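Local coordinates for protein probable dehydrogenase (Bordetella bronchiseptica, PDB 3MOI) that probably acts as a nicotinamide-dependent dehydrogenase of the GFO/IDH/MocA family, pairing a Rossmann-type nucleotide-binding domain with a C-terminal domain built on a mixed sheet, at residues I345-D350 with A358-R363; D237-H242 with R250-N255; P206-E211 with G268-L273; D39-F44 with V52-A57. One frame throughout, in Å; residues are numbered along the deposited sequence.

Contact 1 (I345-D350 with A358-R363); sequences IDELRD and ALRDAR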
loop_
_atom_site.group_PDB
_atom_site.type_symbol
_atom_site.label_atom_id
_atom_site.label_comp_id
_atom_site.label_asym_id
_atom_site.label_seq_id
_atom_site.Cartn_x
_atom_site.Cartn_y
_atom_site.Cartn_z
ATOM N N ILE A 345 -8.042 9.972 -27.346
ATOM C CA ILE A 345 -8.133 10.479 -28.697
ATOM C C ILE A 345 -6.886 11.258 -29.072
ATOM O O ILE A 345 -6.339 11.075 -30.155
ATOM C CB ILE A 345 -9.376 11.381 -28.864
ATOM C CG1 ILE A 345 -10.654 10.550 -28.658
ATOM C CG2 ILE A 345 -9.334 12.127 -30.172
ATOM C CD1 ILE A 345 -11.897 11.351 -28.678
ATOM N N ASP A 346 -6.407 12.114 -28.176
ATOM C CA ASP A 346 -5.206 12.902 -28.461
ATOM C C ASP A 346 -4.010 12.003 -28.807
ATOM O O ASP A 346 -3.237 12.310 -29.728
ATOM C CB ASP A 346 -4.816 13.811 -27.285
ATOM C CG ASP A 346 -5.913 14.829 -26.914
ATOM O OD1 ASP A 346 -6.857 15.077 -27.723
ATOM O OD2 ASP A 346 -5.817 15.392 -25.788
ATOM N N GLU A 347 -3.859 10.885 -28.093
ATOM C CA GLU A 347 -2.727 10.034 -28.370
ATOM C C GLU A 347 -2.811 9.527 -29.811
ATOM O O GLU A 347 -1.848 9.592 -30.516
ATOM C CB GLU A 347 -2.644 8.901 -27.386
ATOM C CG GLU A 347 -1.383 8.197 -27.510
ATOM C CD GLU A 347 -1.251 7.024 -26.563
ATOM O OE1 GLU A 347 -0.208 6.307 -26.687
ATOM O OE2 GLU A 347 -2.155 6.820 -25.703
ATOM N N LEU A 348 -3.974 9.116 -30.283
ATOM C CA LEU A 348 -4.068 8.718 -31.708
ATOM C C LEU A 348 -3.814 9.861 -32.699
ATOM O O LEU A 348 -3.024 9.697 -33.659
ATOM C CB LEU A 348 -5.431 8.171 -32.029
ATOM C CG LEU A 348 -5.660 6.890 -32.783
ATOM C CD1 LEU A 348 -6.853 7.138 -33.711
ATOM C CD2 LEU A 348 -4.492 6.279 -33.434
ATOM N N ARG A 349 -4.475 11.006 -32.462
ATOM C CA ARG A 349 -4.331 12.180 -33.354
ATOM C C ARG A 349 -2.884 12.472 -33.530
ATOM O O ARG A 349 -2.407 12.622 -34.638
ATOM C CB ARG A 349 -5.033 13.431 -32.809
ATOM C CG ARG A 349 -4.880 14.704 -33.761
ATOM C CD ARG A 349 -4.334 16.039 -32.988
ATOM N NE ARG A 349 -5.183 16.244 -31.804
ATOM C CZ ARG A 349 -4.811 16.200 -30.524
ATOM N NH1 ARG A 349 -3.544 16.067 -30.131
ATOM N NH2 ARG A 349 -5.753 16.339 -29.619
ATOM N N ASP A 350 -2.200 12.557 -32.410
ATOM C CA ASP A 350 -0.795 12.821 -32.385
ATOM C C ASP A 350 0.004 11.839 -33.202
ATOM O O ASP A 350 0.945 12.226 -33.899
ATOM C CB ASP A 350 -0.277 12.821 -30.938
ATOM C CG ASP A 350 -0.482 14.172 -30.224
ATOM O OD1 ASP A 350 -0.911 15.139 -30.867
ATOM O OD2 ASP A 350 -0.206 14.259 -29.006
ATOM N N ALA A 358 2.376 6.485 -31.072
ATOM C CA ALA A 358 1.618 6.058 -29.915
ATOM C C ALA A 358 2.522 5.343 -28.875
ATOM O O ALA A 358 3.359 4.572 -29.229
ATOM C CB ALA A 358 0.553 5.154 -30.376
ATOM N N LEU A 359 2.352 5.611 -27.594
ATOM C CA LEU A 359 3.012 4.854 -26.518
ATOM C C LEU A 359 2.314 3.498 -26.290
ATOM O O LEU A 359 2.981 2.462 -26.199
ATOM C CB LEU A 359 2.929 5.650 -25.241
ATOM C CG LEU A 359 3.558 5.059 -23.969
ATOM C CD1 LEU A 359 5.097 4.718 -24.051
ATOM C CD2 LEU A 359 3.197 6.027 -22.777
ATOM N N ARG A 360 0.982 3.530 -26.161
ATOM C CA ARG A 360 0.226 2.361 -25.864
ATOM C C ARG A 360 -0.214 1.601 -27.131
ATOM O O ARG A 360 -1.419 1.458 -27.462
ATOM C CB ARG A 360 -0.968 2.721 -25.009
ATOM C CG ARG A 360 -0.575 3.420 -23.685
ATOM C CD ARG A 360 -1.753 4.039 -22.966
ATOM N NE ARG A 360 -1.256 4.938 -21.921
ATOM C CZ ARG A 360 -0.707 6.143 -22.117
ATOM N NH1 ARG A 360 -0.609 6.686 -23.328
ATOM N NH2 ARG A 360 -0.279 6.822 -21.074
ATOM N N ASP A 361 0.778 1.071 -27.825
ATOM C CA ASP A 361 0.490 0.421 -29.074
ATOM C C ASP A 361 0.148 -1.060 -28.807
ATOM O O ASP A 361 -0.103 -1.482 -27.678
ATOM C CB ASP A 361 1.689 0.575 -30.001
ATOM C CG ASP A 361 2.821 -0.339 -29.618
ATOM O OD1 ASP A 361 3.013 -0.597 -28.396
ATOM O OD2 ASP A 361 3.478 -0.856 -30.565
ATOM N N ALA A 362 0.126 -1.856 -29.858
ATOM C CA ALA A 362 -0.287 -3.271 -29.696
ATOM C C ALA A 362 0.770 -4.015 -28.861
ATOM O O ALA A 362 0.384 -4.837 -28.035
ATOM C CB ALA A 362 -0.561 -3.914 -30.988
ATOM N N ARG A 363 2.067 -3.665 -28.998
ATOM C CA ARG A 363 3.110 -4.336 -28.237
ATOM C C ARG A 363 3.030 -3.988 -26.775
ATOM O O ARG A 363 3.378 -4.780 -25.962
ATOM C CB ARG A 363 4.491 -4.019 -28.767
ATOM C CG ARG A 363 4.856 -4.816 -30.012
ATOM C CD ARG A 363 5.884 -4.089 -30.880
ATOM N NE ARG A 363 6.052 -4.752 -32.151
ATOM C CZ ARG A 363 6.811 -5.841 -32.351
ATOM N NH1 ARG A 363 7.492 -6.371 -31.368
ATOM N NH2 ARG A 363 6.889 -6.387 -33.563
#
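Two helices, 340-352 and 362-381, are joined by a short connection, and Glu347 on the first grips the turn at Leu359 and Arg360 that leads into the second. The turn is an inverse gamma turn centred on Arg360, with a weak closing bond from Asp361 N to Leu359 O. Glu347 illustrates how one carboxylate can hold a turn by its backbone. Its CG stands anti to the backbone N (chi1 -169°) and the rest of the chain is extended, which carries the carboxylate straight off the helix to successive amides. OE1 accepts from both: Arg360 N lies 3.1 Å from Glu347 OE1, in a nearly straight bond (171°) that uses the syn lone pair, whereas Leu359 N, at 2.8 Å from Glu347 OE1, makes a bent, weak one. Ala358, flanking this grip, and Glu347 both rest on Val119 of strand 118-120, and the backbone of Arg360 is bonded to Val120, so the turn is also tied to the edge strand of the parallel sheet. Just beyond, Asp361 is the N-cap of helix 362-381, its OD1 taking Trp364 N. In the guanidinium of Arg360, NE is bonded to Ser125 OG, and NH2 weakly to Thr188 OG1. Leu359 CD2 lies over one of its faces, near the rim. The carboxylate and guanidinium planes stand 83° apart, and Arg360 NH1 completes a salt bridge with Glu347 OE2 at 2.8 Å, although the position of that oxygen is less certain than the rest.

Contact 2 (D237-H242 with R250-N255); sequences DSDEMH and RAKQPN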
loop_
_atom_site.group_PDB
_atom_site.type_symbol
_atom_site.label_atom_id
_atom_site.label_comp_id
_atom_site.label_asym_id
_atom_site.label_seq_id
_atom_site.Cartn_x
_atom_site.Cartn_y
_atom_site.Cartn_z
ATOM N N ASP A 237 -13.364 1.373 1.155
ATOM C CA ASP A 237 -13.494 2.168 -0.056
ATOM C C ASP A 237 -12.470 3.241 -0.012
ATOM O O ASP A 237 -12.571 4.158 0.803
ATOM C CB ASP A 237 -14.878 2.787 -0.168
ATOM C CG ASP A 237 -14.992 3.765 -1.334
ATOM O OD1 ASP A 237 -13.982 4.008 -2.050
ATOM O OD2 ASP A 237 -16.105 4.315 -1.531
ATOM N N SER A 238 -11.510 3.137 -0.927
ATOM C CA SER A 238 -10.287 3.919 -0.848
ATOM C C SER A 238 -10.447 5.330 -1.377
ATOM O O SER A 238 -9.533 6.131 -1.284
ATOM C CB SER A 238 -9.093 3.200 -1.550
ATOM O OG SER A 238 -9.464 2.525 -2.746
ATOM N N ASP A 239 -11.603 5.673 -1.912
ATOM C CA ASP A 239 -11.812 7.070 -2.247
ATOM C C ASP A 239 -11.761 7.938 -0.961
ATOM O O ASP A 239 -11.449 9.136 -1.011
ATOM C CB ASP A 239 -13.098 7.238 -3.036
ATOM C CG ASP A 239 -13.094 6.468 -4.402
ATOM O OD1 ASP A 239 -12.002 6.238 -4.981
ATOM O OD2 ASP A 239 -14.208 6.133 -4.882
ATOM N N GLU A 240 -11.984 7.325 0.210
ATOM C CA GLU A 240 -11.703 8.004 1.473
ATOM C C GLU A 240 -10.276 8.539 1.549
ATOM O O GLU A 240 -10.021 9.514 2.219
ATOM C CB GLU A 240 -11.956 7.089 2.657
ATOM C CG GLU A 240 -11.829 7.819 3.999
ATOM C CD GLU A 240 -12.382 7.021 5.166
ATOM O OE1 GLU A 240 -13.079 6.016 4.926
ATOM O OE2 GLU A 240 -12.103 7.375 6.336
ATOM N N MET A 241 -9.318 7.884 0.899
ATOM C CA MET A 241 -7.932 8.332 0.993
ATOM C C MET A 241 -7.592 9.149 -0.221
ATOM O O MET A 241 -6.469 9.613 -0.370
ATOM C CB MET A 241 -6.992 7.148 1.220
ATOM C CG MET A 241 -7.058 6.545 2.681
ATOM S SD MET A 241 -6.151 4.993 2.759
ATOM C CE MET A 241 -6.675 4.690 4.419
ATOM N N HIS A 242 -8.588 9.382 -1.073
ATOM C CA HIS A 242 -8.442 10.285 -2.204
ATOM C C HIS A 242 -9.603 11.310 -2.231
ATOM O O HIS A 242 -10.440 11.320 -3.141
ATOM C CB HIS A 242 -8.385 9.474 -3.485
ATOM C CG HIS A 242 -7.905 10.257 -4.658
ATOM N ND1 HIS A 242 -6.578 10.585 -4.836
ATOM C CD2 HIS A 242 -8.577 10.821 -5.689
ATOM C CE1 HIS A 242 -6.451 11.315 -5.929
ATOM N NE2 HIS A 242 -7.647 11.459 -6.472
ATOM N N ARG A 250 -16.172 12.845 -10.373
ATOM C CA ARG A 250 -17.311 13.506 -9.703
ATOM C C ARG A 250 -17.261 13.137 -8.230
ATOM O O ARG A 250 -16.835 12.047 -7.875
ATOM C CB ARG A 250 -18.647 13.115 -10.343
ATOM N N ALA A 251 -17.636 14.049 -7.348
ATOM C CA ALA A 251 -17.552 13.776 -5.907
ATOM C C ALA A 251 -18.340 12.505 -5.536
ATOM O O ALA A 251 -19.342 12.214 -6.159
ATOM C CB ALA A 251 -18.038 14.962 -5.122
ATOM N N LYS A 252 -17.875 11.749 -4.538
ATOM C CA LYS A 252 -18.493 10.456 -4.173
ATOM C C LYS A 252 -19.110 10.548 -2.806
ATOM O O LYS A 252 -18.645 11.314 -1.945
ATOM C CB LYS A 252 -17.455 9.282 -4.123
ATOM C CG LYS A 252 -18.001 7.879 -4.590
ATOM C CD LYS A 252 -17.469 6.704 -3.780
ATOM C CE LYS A 252 -17.584 5.329 -4.507
ATOM N NZ LYS A 252 -16.483 4.384 -4.009
ATOM N N GLN A 253 -20.133 9.723 -2.600
ATOM C CA GLN A 253 -20.801 9.667 -1.316
ATOM C C GLN A 253 -20.524 8.289 -0.733
ATOM O O GLN A 253 -20.580 7.273 -1.429
ATOM C CB GLN A 253 -22.326 10.028 -1.380
ATOM C CG GLN A 253 -23.105 9.495 -2.628
ATOM C CD GLN A 253 -24.266 10.422 -3.091
ATOM O OE1 GLN A 253 -25.044 10.941 -2.276
ATOM N NE2 GLN A 253 -24.383 10.610 -4.409
ATOM N N PRO A 254 -20.198 8.249 0.554
ATOM C CA PRO A 254 -20.026 6.935 1.108
ATOM C C PRO A 254 -21.258 6.040 0.890
ATOM O O PRO A 254 -22.378 6.476 1.133
ATOM C CB PRO A 254 -19.782 7.233 2.583
ATOM C CG PRO A 254 -19.160 8.610 2.588
ATOM C CD PRO A 254 -19.829 9.327 1.490
ATOM N N ASN A 255 -21.044 4.809 0.439
ATOM C CA ASN A 255 -22.114 3.814 0.262
ATOM C C ASN A 255 -21.580 2.353 0.402
ATOM O O ASN A 255 -21.744 1.499 -0.466
ATOM C CB ASN A 255 -22.808 4.050 -1.102
ATOM C CG ASN A 255 -24.196 3.366 -1.211
ATOM O OD1 ASN A 255 -25.052 3.454 -0.324
ATOM N ND2 ASN A 255 -24.406 2.685 -2.322
#
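Lys252 places its ammonium between two aspartates of the opposite segment, Asp237 and Asp239, and the three form a salt-bridge network that accounts for essentially the whole contact. NZ of Lys252 lies 2.5 Å from OD2 of Asp237, shorter than usual and not to be pressed at this resolution, and 3.0 Å from OD2 of Asp239. Neither oxygen is met in its carboxylate plane: the nitrogen sits 39° out of the plane for Asp237 and 37° for Asp239. The lysine and Asp237 come from opposite directions, whereas Asp239 crosses the lysine at about a right angle. The methylenes CD and CE of Lys252 also lie against the two OD2 atoms, with Lys252 CD 3.5 Å from Asp239 OD2. Both aspartates are buried, and a shared cation between them would be expected to offset their mutual repulsion and favour their ionised forms.

The second shell fixes the aspartates themselves. OD1 of Asp237 accepts from Asp239 N at 2.9 Å, an Asx turn, so the carboxylate that binds the lysine through one oxygen pins the backbone bearing its partner through the other. A chi1 of 173° sets the Asp237 carboxylate beside its own carbonyl carbon. The residues that follow wind into a 3-10 segment, from which Glu240 forms a salt bridge with Arg313 of the second subunit. Lys252 is backbone-bonded to Trp244, which also packs on Asp237.

Outward again, the pairing lies in the long connection between strand 225-231 and helix 258-265, and Ser238 fastens it to Tyr153 at the end of strand 145-153, in the C-terminal domain's mixed sheet.

Contact 3 (P206-E211 with G268-L273); sequences PKRPTE and GDEAEL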
loop_
_atom_site.group_PDB
_atom_site.type_symbol
_atom_site.label_atom_id
_atom_site.label_comp_id
_atom_site.label_asym_id
_atom_site.label_seq_id
_atom_site.Cartn_x
_atom_site.Cartn_y
_atom_site.Cartn_z
ATOM N N PRO A 206 -17.276 -17.509 -3.243
ATOM C CA PRO A 206 -17.501 -18.650 -4.116
ATOM C C PRO A 206 -18.764 -18.548 -4.933
ATOM O O PRO A 206 -18.882 -19.276 -5.901
ATOM C CB PRO A 206 -17.599 -19.833 -3.149
ATOM C CG PRO A 206 -17.996 -19.239 -1.831
ATOM C CD PRO A 206 -17.421 -17.836 -1.815
ATOM N N LYS A 207 -19.701 -17.669 -4.572
ATOM C CA LYS A 207 -20.875 -17.431 -5.457
ATOM C C LYS A 207 -20.502 -16.599 -6.685
ATOM O O LYS A 207 -21.232 -16.552 -7.668
ATOM C CB LYS A 207 -22.023 -16.718 -4.726
ATOM C CG LYS A 207 -22.619 -17.460 -3.494
ATOM C CD LYS A 207 -23.497 -16.455 -2.650
ATOM C CE LYS A 207 -24.153 -17.045 -1.373
ATOM N NZ LYS A 207 -25.075 -18.130 -1.705
ATOM N N ARG A 208 -19.369 -15.920 -6.599
ATOM C CA ARG A 208 -18.903 -15.095 -7.699
ATOM C C ARG A 208 -17.418 -15.390 -7.921
ATOM O O ARG A 208 -16.594 -14.556 -7.660
ATOM C CB ARG A 208 -19.128 -13.601 -7.395
ATOM C CG ARG A 208 -20.483 -13.245 -6.803
ATOM C CD ARG A 208 -20.784 -11.757 -6.964
ATOM N NE ARG A 208 -21.768 -11.576 -8.031
ATOM C CZ ARG A 208 -21.870 -10.517 -8.822
ATOM N NH1 ARG A 208 -21.054 -9.476 -8.716
ATOM N NH2 ARG A 208 -22.809 -10.498 -9.740
ATOM N N PRO A 209 -17.103 -16.567 -8.460
ATOM C CA PRO A 209 -15.793 -17.159 -8.264
ATOM C C PRO A 209 -14.770 -16.729 -9.277
ATOM O O PRO A 209 -14.226 -17.547 -10.002
ATOM C CB PRO A 209 -16.084 -18.669 -8.375
ATOM C CG PRO A 209 -17.199 -18.769 -9.280
ATOM C CD PRO A 209 -17.956 -17.437 -9.269
ATOM N N THR A 210 -14.505 -15.437 -9.318
ATOM C CA THR A 210 -13.432 -14.941 -10.091
ATOM C C THR A 210 -12.568 -14.142 -9.121
ATOM O O THR A 210 -12.917 -13.962 -7.990
ATOM C CB THR A 210 -13.919 -14.094 -11.271
ATOM O OG1 THR A 210 -12.775 -13.705 -12.071
ATOM C CG2 THR A 210 -14.660 -12.861 -10.796
ATOM N N GLU A 211 -11.425 -13.663 -9.576
ATOM C CA GLU A 211 -10.531 -12.975 -8.706
ATOM C C GLU A 211 -11.145 -11.648 -8.303
ATOM O O GLU A 211 -11.496 -10.850 -9.143
ATOM C CB GLU A 211 -9.183 -12.754 -9.400
ATOM C CG GLU A 211 -8.314 -13.999 -9.496
ATOM C CD GLU A 211 -8.656 -14.937 -10.633
ATOM O OE1 GLU A 211 -9.328 -14.468 -11.577
ATOM O OE2 GLU A 211 -8.269 -16.162 -10.571
ATOM N N GLY A 268 -35.341 -10.874 -9.821
ATOM C CA GLY A 268 -35.184 -11.098 -11.262
ATOM C C GLY A 268 -33.770 -11.593 -11.568
ATOM O O GLY A 268 -33.166 -12.313 -10.762
ATOM N N ASP A 269 -33.253 -11.209 -12.737
ATOM C CA ASP A 269 -31.984 -11.706 -13.253
ATOM C C ASP A 269 -31.023 -10.515 -13.316
ATOM O O ASP A 269 -31.341 -9.466 -13.900
ATOM C CB ASP A 269 -32.212 -12.395 -14.624
ATOM C CG ASP A 269 -30.931 -12.490 -15.521
ATOM O OD1 ASP A 269 -31.113 -12.822 -16.722
ATOM O OD2 ASP A 269 -29.758 -12.245 -15.075
ATOM N N GLU A 270 -29.858 -10.702 -12.698
ATOM C CA GLU A 270 -28.786 -9.693 -12.641
ATOM C C GLU A 270 -28.240 -9.199 -14.016
ATOM O O GLU A 270 -27.914 -8.024 -14.192
ATOM C CB GLU A 270 -27.648 -10.275 -11.802
ATOM C CG GLU A 270 -26.554 -9.328 -11.480
ATOM C CD GLU A 270 -25.297 -10.046 -11.063
ATOM O OE1 GLU A 270 -25.359 -10.854 -10.117
ATOM O OE2 GLU A 270 -24.238 -9.803 -11.691
ATOM N N ALA A 271 -28.136 -10.108 -14.977
ATOM C CA ALA A 271 -27.709 -9.757 -16.326
ATOM C C ALA A 271 -28.588 -8.601 -16.878
ATOM O O ALA A 271 -28.069 -7.662 -17.488
ATOM C CB ALA A 271 -27.764 -11.012 -17.240
ATOM N N GLU A 272 -29.906 -8.667 -16.626
ATOM C CA GLU A 272 -30.859 -7.607 -17.012
ATOM C C GLU A 272 -30.579 -6.282 -16.321
ATOM O O GLU A 272 -30.679 -5.223 -16.946
ATOM C CB GLU A 272 -32.336 -8.001 -16.686
ATOM C CG GLU A 272 -33.248 -8.283 -17.902
ATOM C CD GLU A 272 -33.513 -7.062 -18.853
ATOM O OE1 GLU A 272 -34.412 -6.232 -18.547
ATOM O OE2 GLU A 272 -32.846 -6.964 -19.924
ATOM N N LEU A 273 -30.288 -6.325 -15.025
ATOM C CA LEU A 273 -29.980 -5.090 -14.340
ATOM C C LEU A 273 -28.761 -4.476 -15.032
ATOM O O LEU A 273 -28.703 -3.251 -15.234
ATOM C CB LEU A 273 -29.692 -5.320 -12.870
ATOM C CG LEU A 273 -30.108 -4.185 -11.927
ATOM C CD1 LEU A 273 -29.211 -4.232 -10.696
ATOM C CD2 LEU A 273 -30.091 -2.777 -12.556
#
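Arg208 spans from its loop to Glu270 at the start of helix 270-278, a single ion pair across backbones whose nearest CA atoms, those of the same two residues, are 12.3 Å apart. Followed in order, the loop, which joins neighbouring antiparallel strands 194-202 and 213-220 in the mixed sheet of the GFO/IDH/MocA-type C-terminal domain, passes Pro206 and reaches Lys207, whose backbone N is held by Asp205. Arg208 comes next and supplies the loop's whole share of the contact. Its CG is anti to the carbonyl carbon and its chain bends at chi3 (105°), turning the guanidinium toward the helix. The side chain passes Tyr158, Leu166 and Leu263 of helix 258-265. Glu270 meets it from the opposite direction on an extended chain, the two flat groups turned 53° against each other. Arg208 NH2 faces both carboxylate oxygens almost equally, 2.5 Å from Glu270 OE2 and 2.6 Å from Glu270 OE1. Only the OE2 contact counts as a bond, bent and weak, and these distances are doubtful because NH2 sits too close to a neighbour. Pro209 then centres an inverse gamma turn, Thr210 N bonding to Arg208 O at 2.8 Å, and Thr210 and Glu211 continue to Thr168 through their side chains.

On the helix side, Asp269 is the N-cap and takes Ala271 N on OD2 at 2.7 Å. Glu270 OE2 also accepts from Arg161 N, so a backbone amide steadies the carboxylate. The chemistry implies a partly buried charge pair, probably held more by charge attraction than by a well-aligned hydrogen bond, as far as the doubtful position of NH2 allows.

Contact 4 (D39-F44 with V52-A57); sequences DVRERF and VFATLA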
loop_
_atom_site.group_PDB
_atom_site.type_symbol
_atom_site.label_atom_id
_atom_site.label_comp_id
_atom_site.label_asym_id
_atom_site.label_seq_id
_atom_site.Cartn_x
_atom_site.Cartn_y
_atom_site.Cartn_z
ATOM N N ASP A 39 -31.760 -3.221 -31.893
ATOM C CA ASP A 39 -32.391 -2.276 -31.016
ATOM C C ASP A 39 -31.495 -1.091 -30.619
ATOM O O ASP A 39 -31.786 0.035 -30.926
ATOM C CB ASP A 39 -32.925 -3.016 -29.795
ATOM C CG ASP A 39 -33.854 -2.176 -28.996
ATOM O OD1 ASP A 39 -34.766 -1.569 -29.601
ATOM O OD2 ASP A 39 -33.668 -2.126 -27.755
ATOM N N VAL A 40 -30.396 -1.366 -29.948
ATOM C CA VAL A 40 -29.449 -0.328 -29.477
ATOM C C VAL A 40 -28.828 0.546 -30.576
ATOM O O VAL A 40 -28.681 1.762 -30.447
ATOM C CB VAL A 40 -28.294 -1.026 -28.747
ATOM C CG1 VAL A 40 -27.255 -0.051 -28.286
ATOM C CG2 VAL A 40 -28.877 -1.818 -27.587
ATOM N N ARG A 41 -28.440 -0.126 -31.637
ATOM C CA ARG A 41 -27.859 0.483 -32.811
ATOM C C ARG A 41 -28.745 1.619 -33.329
ATOM O O ARG A 41 -28.270 2.723 -33.608
ATOM C CB ARG A 41 -27.771 -0.635 -33.824
ATOM C CG ARG A 41 -27.174 -0.342 -35.061
ATOM C CD ARG A 41 -27.599 -1.369 -36.102
ATOM N NE ARG A 41 -27.627 -2.736 -35.598
ATOM C CZ ARG A 41 -28.176 -3.776 -36.231
ATOM N NH1 ARG A 41 -28.768 -3.658 -37.408
ATOM N NH2 ARG A 41 -28.125 -4.966 -35.641
ATOM N N GLU A 42 -30.037 1.334 -33.437
ATOM C CA GLU A 42 -31.008 2.220 -34.110
ATOM C C GLU A 42 -31.231 3.459 -33.249
ATOM O O GLU A 42 -31.176 4.592 -33.710
ATOM C CB GLU A 42 -32.335 1.474 -34.291
ATOM C CG GLU A 42 -33.088 1.818 -35.565
ATOM C CD GLU A 42 -32.862 0.789 -36.708
ATOM O OE1 GLU A 42 -33.382 -0.373 -36.564
ATOM O OE2 GLU A 42 -32.192 1.160 -37.724
ATOM N N ARG A 43 -31.440 3.205 -31.963
ATOM C CA ARG A 43 -31.585 4.252 -30.950
ATOM C C ARG A 43 -30.353 5.164 -31.033
ATOM O O ARG A 43 -30.468 6.392 -31.185
ATOM C CB ARG A 43 -31.778 3.602 -29.578
ATOM C CG ARG A 43 -32.820 4.274 -28.668
ATOM C CD ARG A 43 -33.872 3.277 -28.019
ATOM N NE ARG A 43 -33.395 1.905 -27.733
ATOM C CZ ARG A 43 -32.433 1.582 -26.844
ATOM N NH1 ARG A 43 -31.773 2.525 -26.149
ATOM N NH2 ARG A 43 -32.095 0.298 -26.664
ATOM N N PHE A 44 -29.174 4.550 -31.048
ATOM C CA PHE A 44 -27.930 5.305 -31.168
ATOM C C PHE A 44 -27.793 6.081 -32.494
ATOM O O PHE A 44 -27.383 7.244 -32.516
ATOM C CB PHE A 44 -26.748 4.368 -30.973
ATOM C CG PHE A 44 -25.461 5.066 -30.850
ATOM C CD1 PHE A 44 -25.026 5.496 -29.632
ATOM C CD2 PHE A 44 -24.681 5.290 -31.964
ATOM C CE1 PHE A 44 -23.824 6.156 -29.510
ATOM C CE2 PHE A 44 -23.474 5.947 -31.857
ATOM C CZ PHE A 44 -23.046 6.389 -30.615
ATOM N N VAL A 52 -26.011 3.550 -39.026
ATOM C CA VAL A 52 -25.508 2.456 -38.216
ATOM C C VAL A 52 -25.599 1.122 -38.942
ATOM O O VAL A 52 -26.228 1.052 -39.986
ATOM C CB VAL A 52 -26.269 2.368 -36.954
ATOM C CG1 VAL A 52 -26.054 3.671 -36.161
ATOM C CG2 VAL A 52 -27.727 2.134 -37.272
ATOM N N PHE A 53 -24.939 0.088 -38.404
ATOM C CA PHE A 53 -24.676 -1.182 -39.102
ATOM C C PHE A 53 -24.568 -2.368 -38.142
ATOM O O PHE A 53 -24.301 -2.231 -36.948
ATOM C CB PHE A 53 -23.367 -1.128 -39.894
ATOM C CG PHE A 53 -23.321 -0.030 -40.858
ATOM C CD1 PHE A 53 -23.769 -0.227 -42.181
ATOM C CD2 PHE A 53 -22.936 1.249 -40.432
ATOM C CE1 PHE A 53 -23.789 0.832 -43.091
ATOM C CE2 PHE A 53 -22.985 2.312 -41.300
ATOM C CZ PHE A 53 -23.416 2.109 -42.670
ATOM N N ALA A 54 -24.817 -3.557 -38.667
ATOM C CA ALA A 54 -24.809 -4.728 -37.803
ATOM C C ALA A 54 -23.385 -5.276 -37.721
ATOM O O ALA A 54 -23.095 -5.882 -36.774
ATOM C CB ALA A 54 -25.804 -5.790 -38.284
ATOM N N THR A 55 -22.522 -5.054 -38.712
ATOM C CA THR A 55 -21.129 -5.552 -38.686
ATOM C C THR A 55 -20.093 -4.487 -39.049
ATOM O O THR A 55 -20.316 -3.656 -39.934
ATOM C CB THR A 55 -20.914 -6.667 -39.727
ATOM O OG1 THR A 55 -21.117 -6.126 -41.050
ATOM C CG2 THR A 55 -21.888 -7.857 -39.516
ATOM N N LEU A 56 -18.938 -4.535 -38.408
ATOM C CA LEU A 56 -17.784 -3.742 -38.859
ATOM C C LEU A 56 -17.614 -3.738 -40.383
ATOM O O LEU A 56 -17.421 -2.692 -40.973
ATOM C CB LEU A 56 -16.493 -4.270 -38.216
ATOM C CG LEU A 56 -15.310 -3.320 -37.898
ATOM C CD1 LEU A 56 -14.012 -4.163 -37.823
ATOM C CD2 LEU A 56 -15.143 -2.151 -38.892
ATOM N N ALA A 57 -17.685 -4.895 -41.035
ATOM C CA ALA A 57 -17.401 -4.961 -42.486
ATOM C C ALA A 57 -18.250 -4.011 -43.287
ATOM O O ALA A 57 -17.804 -3.375 -44.237
ATOM C CB ALA A 57 -17.594 -6.368 -43.023
#
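Arg41 on helix 38-48 lies along Val52, Phe53 and Ala54, where the chain has returned to the parallel sheet, in a beta-alpha-beta unit of the Rossmann fold.

Aliphatic packing comes first. Arg41 CG touches Val52 CG2 at 3.4 Å, and the other methyl of the valine, CG1, rests 3.5 Å from the backbone O of Arg41, so Val52 fits against both the side chain and the helix backbone. With CG anti to the backbone N (chi1 -177°) the arginine leaves the helix toward the strand, and its bend at chi3 lets the head run on past Phe53.

Contacts with the backbone and the guanidinium face follow. The methylene carbon CD of Arg41 is in van der Waals contact with Phe53 O at 3.5 Å, and the methyl of Ala54 sits over one guanidinium face, near the rim, with CB 3.6 Å from Arg41 NH2. No hydrogen bond crosses between the two segments, while Phe53 bonds by its backbone to Asp35.

The chemistry is therefore divided: the arginine's methylenes and one flat face serve as packing surface, while its N-H groups turn, by weak bonds, to the carbonyls of Asp35 and Pro36, which lead into the helix.

Along the chain, contact 4 comes first, in the Rossmann domain. Contact 3 then closes a long loop inside which contact 2 is nested, and contact 1 follows near the C-terminus. Contacts 1 and 4 attach to opposite edges of one parallel sheet, at strands 118-120 and 52-53, with centres 26 Å apart. Contacts 2 and 3 hold loops around the mixed sheet, their centres 24 Å apart, and lie across the chain's centre from contact 1. No two contacts touch; the nearest atoms, about 9 Å apart, are those of 3 and 4. Late sequence thus returns to the nucleotide-binding-type domain, and contact 2 alone has the second subunit beside it.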